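Side-chain contacts in PLP-Dependent L-Arginine Hydroxylase MppP (Streptomyces wadayamensis, PDB 6C9B), which acts on L-arginine as a pyridoxal phosphate-dependent oxidase, with 4-hydroxy-2-ketoarginine and 2-ketoarginine as its products: residues F69-Q74 and R267-G272; S190-G193 and A198-D201. All coordinates share one frame; numbering follows the deposited sequence.

Interaction 1: residues F69-Q74 and R267-G272; sequences FTLLGQ and RDAADG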
loop_
_atom_site.group_PDB
_atom_site.type_symbol
_atom_site.label_atom_id
_atom_site.label_comp_id
_atom_site.label_asym_id
_atom_site.label_seq_id
_atom_site.Cartn_x
_atom_site.Cartn_y
_atom_site.Cartn_z
ATOM N N PHE B 69 -10.926 15.377 -9.039
ATOM C CA PHE B 69 -12.333 15.137 -9.366
ATOM C C PHE B 69 -12.859 16.164 -10.365
ATOM O O PHE B 69 -13.561 15.807 -11.313
ATOM C CB PHE B 69 -13.174 15.160 -8.098
ATOM C CG PHE B 69 -13.014 13.936 -7.244
ATOM C CD1 PHE B 69 -13.647 12.758 -7.586
ATOM C CD2 PHE B 69 -12.287 13.985 -6.070
ATOM C CE1 PHE B 69 -13.521 11.643 -6.795
ATOM C CE2 PHE B 69 -12.158 12.867 -5.273
ATOM C CZ PHE B 69 -12.787 11.692 -5.646
ATOM N N THR B 70 -12.546 17.449 -10.167
ATOM C CA THR B 70 -13.075 18.465 -11.075
ATOM C C THR B 70 -12.455 18.337 -12.460
ATOM O O THR B 70 -13.141 18.522 -13.473
ATOM C CB THR B 70 -12.843 19.873 -10.512
ATOM O OG1 THR B 70 -11.447 20.137 -10.419
ATOM C CG2 THR B 70 -13.463 20.004 -9.155
ATOM N N LEU B 71 -11.158 18.017 -12.525
ATOM C CA LEU B 71 -10.506 17.791 -13.810
ATOM C C LEU B 71 -11.291 16.824 -14.665
ATOM O O LEU B 71 -11.397 17.002 -15.888
ATOM C CB LEU B 71 -9.099 17.233 -13.595
ATOM C CG LEU B 71 -8.352 16.706 -14.828
ATOM C CD1 LEU B 71 -7.900 17.866 -15.675
ATOM C CD2 LEU B 71 -7.154 15.863 -14.446
ATOM N N LEU B 72 -11.838 15.781 -14.042
ATOM C CA LEU B 72 -12.461 14.693 -14.781
ATOM C C LEU B 72 -13.990 14.727 -14.703
ATOM O O LEU B 72 -14.643 13.718 -14.994
ATOM C CB LEU B 72 -11.902 13.355 -14.289
ATOM C CG LEU B 72 -10.377 13.189 -14.452
ATOM C CD1 LEU B 72 -9.945 11.800 -13.982
ATOM C CD2 LEU B 72 -9.915 13.410 -15.900
ATOM N N GLY B 73 -14.575 15.879 -14.362
ATOM C CA GLY B 73 -15.998 16.093 -14.513
ATOM C C GLY B 73 -16.816 15.614 -13.342
ATOM O O GLY B 73 -18.053 15.612 -13.424
ATOM N N GLN B 74 -16.170 15.205 -12.263
ATOM C CA GLN B 74 -16.855 14.554 -11.151
ATOM C C GLN B 74 -17.198 15.574 -10.072
ATOM O O GLN B 74 -16.796 15.459 -8.911
ATOM C CB GLN B 74 -15.993 13.424 -10.598
ATOM C CG GLN B 74 -15.568 12.408 -11.626
ATOM C CD GLN B 74 -16.733 11.920 -12.461
ATOM O OE1 GLN B 74 -17.645 11.263 -11.959
ATOM N NE2 GLN B 74 -16.730 12.267 -13.721
ATOM N N ARG B 267 -3.622 20.023 -11.871
ATOM C CA ARG B 267 -3.758 21.387 -12.374
ATOM C C ARG B 267 -3.102 21.545 -13.743
ATOM O O ARG B 267 -3.624 22.250 -14.614
ATOM C CB ARG B 267 -3.176 22.365 -11.350
ATOM C CG ARG B 267 -4.038 22.423 -10.082
ATOM C CD ARG B 267 -3.454 23.280 -8.963
ATOM N NE ARG B 267 -4.426 23.435 -7.871
ATOM C CZ ARG B 267 -4.167 24.016 -6.703
ATOM N NH1 ARG B 267 -2.962 24.509 -6.449
ATOM N NH2 ARG B 267 -5.118 24.101 -5.784
ATOM N N ASP B 268 -1.943 20.912 -13.942
ATOM C CA ASP B 268 -1.294 20.937 -15.246
ATOM C C ASP B 268 -2.177 20.274 -16.296
ATOM O O ASP B 268 -2.270 20.750 -17.441
ATOM C CB ASP B 268 0.058 20.230 -15.149
ATOM C CG ASP B 268 0.707 20.033 -16.481
ATOM O OD1 ASP B 268 1.375 20.969 -16.953
ATOM O OD2 ASP B 268 0.546 18.954 -17.077
ATOM N N ALA B 269 -2.806 19.154 -15.921
ATOM C CA ALA B 269 -3.750 18.476 -16.805
ATOM C C ALA B 269 -4.917 19.388 -17.161
ATOM O O ALA B 269 -5.348 19.424 -18.316
ATOM C CB ALA B 269 -4.236 17.179 -16.144
ATOM N N ALA B 270 -5.417 20.166 -16.196
ATOM C CA ALA B 270 -6.544 21.051 -16.475
ATOM C C ALA B 270 -6.146 22.197 -17.395
ATOM O O ALA B 270 -6.987 22.712 -18.138
ATOM C CB ALA B 270 -7.119 21.615 -15.175
ATOM N N ASP B 271 -4.878 22.601 -17.365
ATOM C CA ASP B 271 -4.382 23.703 -18.175
ATOM C C ASP B 271 -4.027 23.294 -19.601
ATOM O O ASP B 271 -3.469 24.114 -20.334
ATOM C CB ASP B 271 -3.146 24.328 -17.514
ATOM C CG ASP B 271 -3.492 25.141 -16.286
ATOM O OD1 ASP B 271 -4.678 25.503 -16.129
ATOM O OD2 ASP B 271 -2.578 25.429 -15.484
ATOM N N GLY B 272 -4.329 22.067 -20.012
ATOM C CA GLY B 272 -4.030 21.616 -21.359
ATOM C C GLY B 272 -3.309 20.281 -21.395
ATOM O O GLY B 272 -3.204 19.656 -22.454
#

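Interaction 2: residues S190-G193 and A198-D201; sequences SFRG and AHYD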
loop_
_atom_site.group_PDB
_atom_site.type_symbol
_atom_site.label_atom_id
_atom_site.label_comp_id
_atom_site.label_asym_id
_atom_site.label_seq_id
_atom_site.Cartn_x
_atom_site.Cartn_y
_atom_site.Cartn_z
ATOM N N SER B 190 -10.108 3.635 -12.593
ATOM C CA SER B 190 -8.702 3.938 -12.830
ATOM C C SER B 190 -8.449 4.604 -14.181
ATOM O O SER B 190 -7.588 5.491 -14.287
ATOM C CB SER B 190 -7.898 2.641 -12.746
ATOM O OG SER B 190 -6.531 2.888 -13.037
ATOM N N PHE B 191 -9.132 4.148 -15.225
ATOM C CA PHE B 191 -8.879 4.634 -16.572
ATOM C C PHE B 191 -9.724 5.865 -16.914
ATOM O O PHE B 191 -9.723 6.296 -18.068
ATOM C CB PHE B 191 -9.151 3.528 -17.600
ATOM C CG PHE B 191 -8.040 2.505 -17.772
ATOM C CD1 PHE B 191 -6.859 2.563 -17.060
ATOM C CD2 PHE B 191 -8.194 1.490 -18.721
ATOM C CE1 PHE B 191 -5.844 1.609 -17.279
ATOM C CE2 PHE B 191 -7.209 0.554 -18.932
ATOM C CZ PHE B 191 -6.020 0.621 -18.210
ATOM N N ARG B 192 -10.435 6.431 -15.938
ATOM C CA ARG B 192 -11.348 7.541 -16.196
ATOM C C ARG B 192 -10.690 8.641 -17.025
ATOM O O ARG B 192 -11.277 9.143 -17.986
ATOM C CB ARG B 192 -11.859 8.128 -14.880
ATOM C CG ARG B 192 -12.921 9.204 -15.103
ATOM C CD ARG B 192 -13.217 9.988 -13.839
ATOM N NE ARG B 192 -13.884 9.229 -12.777
ATOM C CZ ARG B 192 -15.165 8.879 -12.775
ATOM N NH1 ARG B 192 -15.659 8.276 -11.706
ATOM N NH2 ARG B 192 -15.952 9.096 -13.827
ATOM N N GLY B 193 -9.479 9.053 -16.647
ATOM C CA GLY B 193 -8.888 10.221 -17.285
ATOM C C GLY B 193 -8.600 10.069 -18.768
ATOM O O GLY B 193 -8.483 11.082 -19.473
ATOM N N ALA B 198 -16.174 8.997 -20.182
ATOM C CA ALA B 198 -16.312 8.684 -18.771
ATOM C C ALA B 198 -16.276 9.919 -17.890
ATOM O O ALA B 198 -16.124 9.781 -16.671
ATOM C CB ALA B 198 -15.209 7.710 -18.331
ATOM N N HIS B 199 -16.390 11.121 -18.469
ATOM C CA HIS B 199 -16.278 12.347 -17.688
ATOM C C HIS B 199 -17.622 12.973 -17.370
ATOM O O HIS B 199 -17.657 14.051 -16.776
ATOM C CB HIS B 199 -15.397 13.365 -18.405
ATOM C CG HIS B 199 -13.982 12.905 -18.573
ATOM N ND1 HIS B 199 -13.016 13.671 -19.198
ATOM C CD2 HIS B 199 -13.381 11.743 -18.220
ATOM C CE1 HIS B 199 -11.884 12.986 -19.229
ATOM N NE2 HIS B 199 -12.077 11.820 -18.631
ATOM N N TYR B 200 -18.728 12.321 -17.712
ATOM C CA TYR B 200 -19.991 12.731 -17.128
ATOM C C TYR B 200 -19.946 12.451 -15.629
ATOM O O TYR B 200 -19.176 11.609 -15.161
ATOM C CB TYR B 200 -21.151 12.009 -17.799
ATOM C CG TYR B 200 -21.231 10.524 -17.538
ATOM C CD1 TYR B 200 -21.863 10.043 -16.392
ATOM C CD2 TYR B 200 -20.706 9.597 -18.436
ATOM C CE1 TYR B 200 -21.976 8.685 -16.154
ATOM C CE2 TYR B 200 -20.798 8.221 -18.190
ATOM C CZ TYR B 200 -21.429 7.793 -17.034
ATOM O OH TYR B 200 -21.580 6.463 -16.761
ATOM N N ASP B 201 -20.746 13.192 -14.868
ATOM C CA ASP B 201 -20.639 13.165 -13.405
ATOM C C ASP B 201 -21.255 11.871 -12.870
ATOM O O ASP B 201 -22.477 11.715 -12.838
ATOM C CB ASP B 201 -21.336 14.389 -12.818
ATOM C CG ASP B 201 -21.078 14.555 -11.337
ATOM O OD1 ASP B 201 -20.739 13.557 -10.665
ATOM O OD2 ASP B 201 -21.185 15.702 -10.847
#

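Interaction 1: residues F69-Q74 and R267-G272
Leu71 is the one residue of 69-74 that reaches the helix turn 267-272, and it meets two consecutive alanines there. Along this turn, Arg267 and Asp268 point their CB atoms away from Leu71, and Asp268 packs instead on Gln38 and Ile41 of helix 36-43. Ala269 is the first residue to touch. Ala269 CB faces Leu71 and lies 3.6 Å from Leu71 CD2. Leu71 CD1 is 3.8 Å from Ala269 CB, so the methyl sits against both branches of the leucine fork. Ala270 follows with a different kind of approach: Leu71 CD1 lies 3.4 Å from Ala270 N and 3.6 Å from Ala270 CA, closer than to Ala270 CB, which is 3.9 Å away. CD1 thus touches the backbone at Ala270 as well as both methyls, whereas CD2 meets Ala269 CB. With CG anti to the backbone N (chi1 170°), the fork of Leu71 is directed at the two alanines. Consistent with the small alanine side chains, Leu71 CA and Ala270 CA are 5.8 Å apart. The helix has a wider, pi-type turn spanning 269-272, so both touching alanines belong to it. No hydrogen bond crosses, and the buried area is just 114 Å², evidence of a small apolar patch. Just past Leu71, helix 57-71 stops in a Schellman motif, with Gln74 N bonded to Phe69 O, Gly73 N to Thr70 O, and Gly73 at positive phi. The contact thus joins the C-terminal end of helix 57-71 to the long helix 256-291; Ala269 also packs on Trp223, while Phe69 turns to Leu232 and Val234 of strand 231-235.

Interaction 2: residues S190-G193 and A198-D201
Two hydrogen bonds run between Arg192 and the pair Ala198-His199, each from a side chain to a backbone carbonyl. Arg192 NH2 donates to Ala198 O at 2.9 Å; the oxygen lies at the guanidinium edge, in its plane, and NH2 is almost in line with the C=O bond (C=O...N 172°), although the N-H...O angle is only 138°, so the hydrogen points off the line to the oxygen. In return His199 NE2 donates to Arg192 O, also at 2.9 Å. Here the acceptor is in the ring plane, but NE2 stands above the carbonyl plane, 38° out of it, so the bond misses the lone-pair direction. This donation places the proton on NE2.

The reciprocal pair closes a short loop between strand 184-188 and helix 202-209 in the large domain of this aminotransferase fold. Asp201 is the N-cap of that helix, its OD1 accepting from Ala204 N.

Among charges, Arg192 NH1 forms a salt bridge with Glu217, which helps to hold the guanidinium, with Ala198 O and Glu217 each taking one terminal nitrogen. The arginine chain starts anti to its backbone nitrogen and bends at chi3, turning its end toward Ala198 O.

Carbon packing adds little: Arg192 CG lies 4.0 Å from His199 CD2, the two side chains slide past each other in opposite directions, and Ala198 CB approaches Arg192 CG no closer than 4.2 Å.

Interaction 2 is buried, its centre about 10 Å from the centre of the chain, and polar; interaction 1 is partly buried and apolar, its centre about 18 Å from the centre of the chain. The difference follows their places: 69-74 with 267-272 joins the end of one helix to the side of another distant in sequence, whereas 190-193 with 198-201 stitches one connecting loop to itself. Their centres lie 11 Å apart and they touch through the turn that ends helix 57-71. Gln74 NE2 reaches Tyr200 O at 2.9 Å, probably a hydrogen bond. Gln74 CD packs 3.2 Å from Arg192 NH2. Leu72 O and His199 CB add a 3.5 Å packing contact, so segment 69-74 takes part in both neighbourhoods.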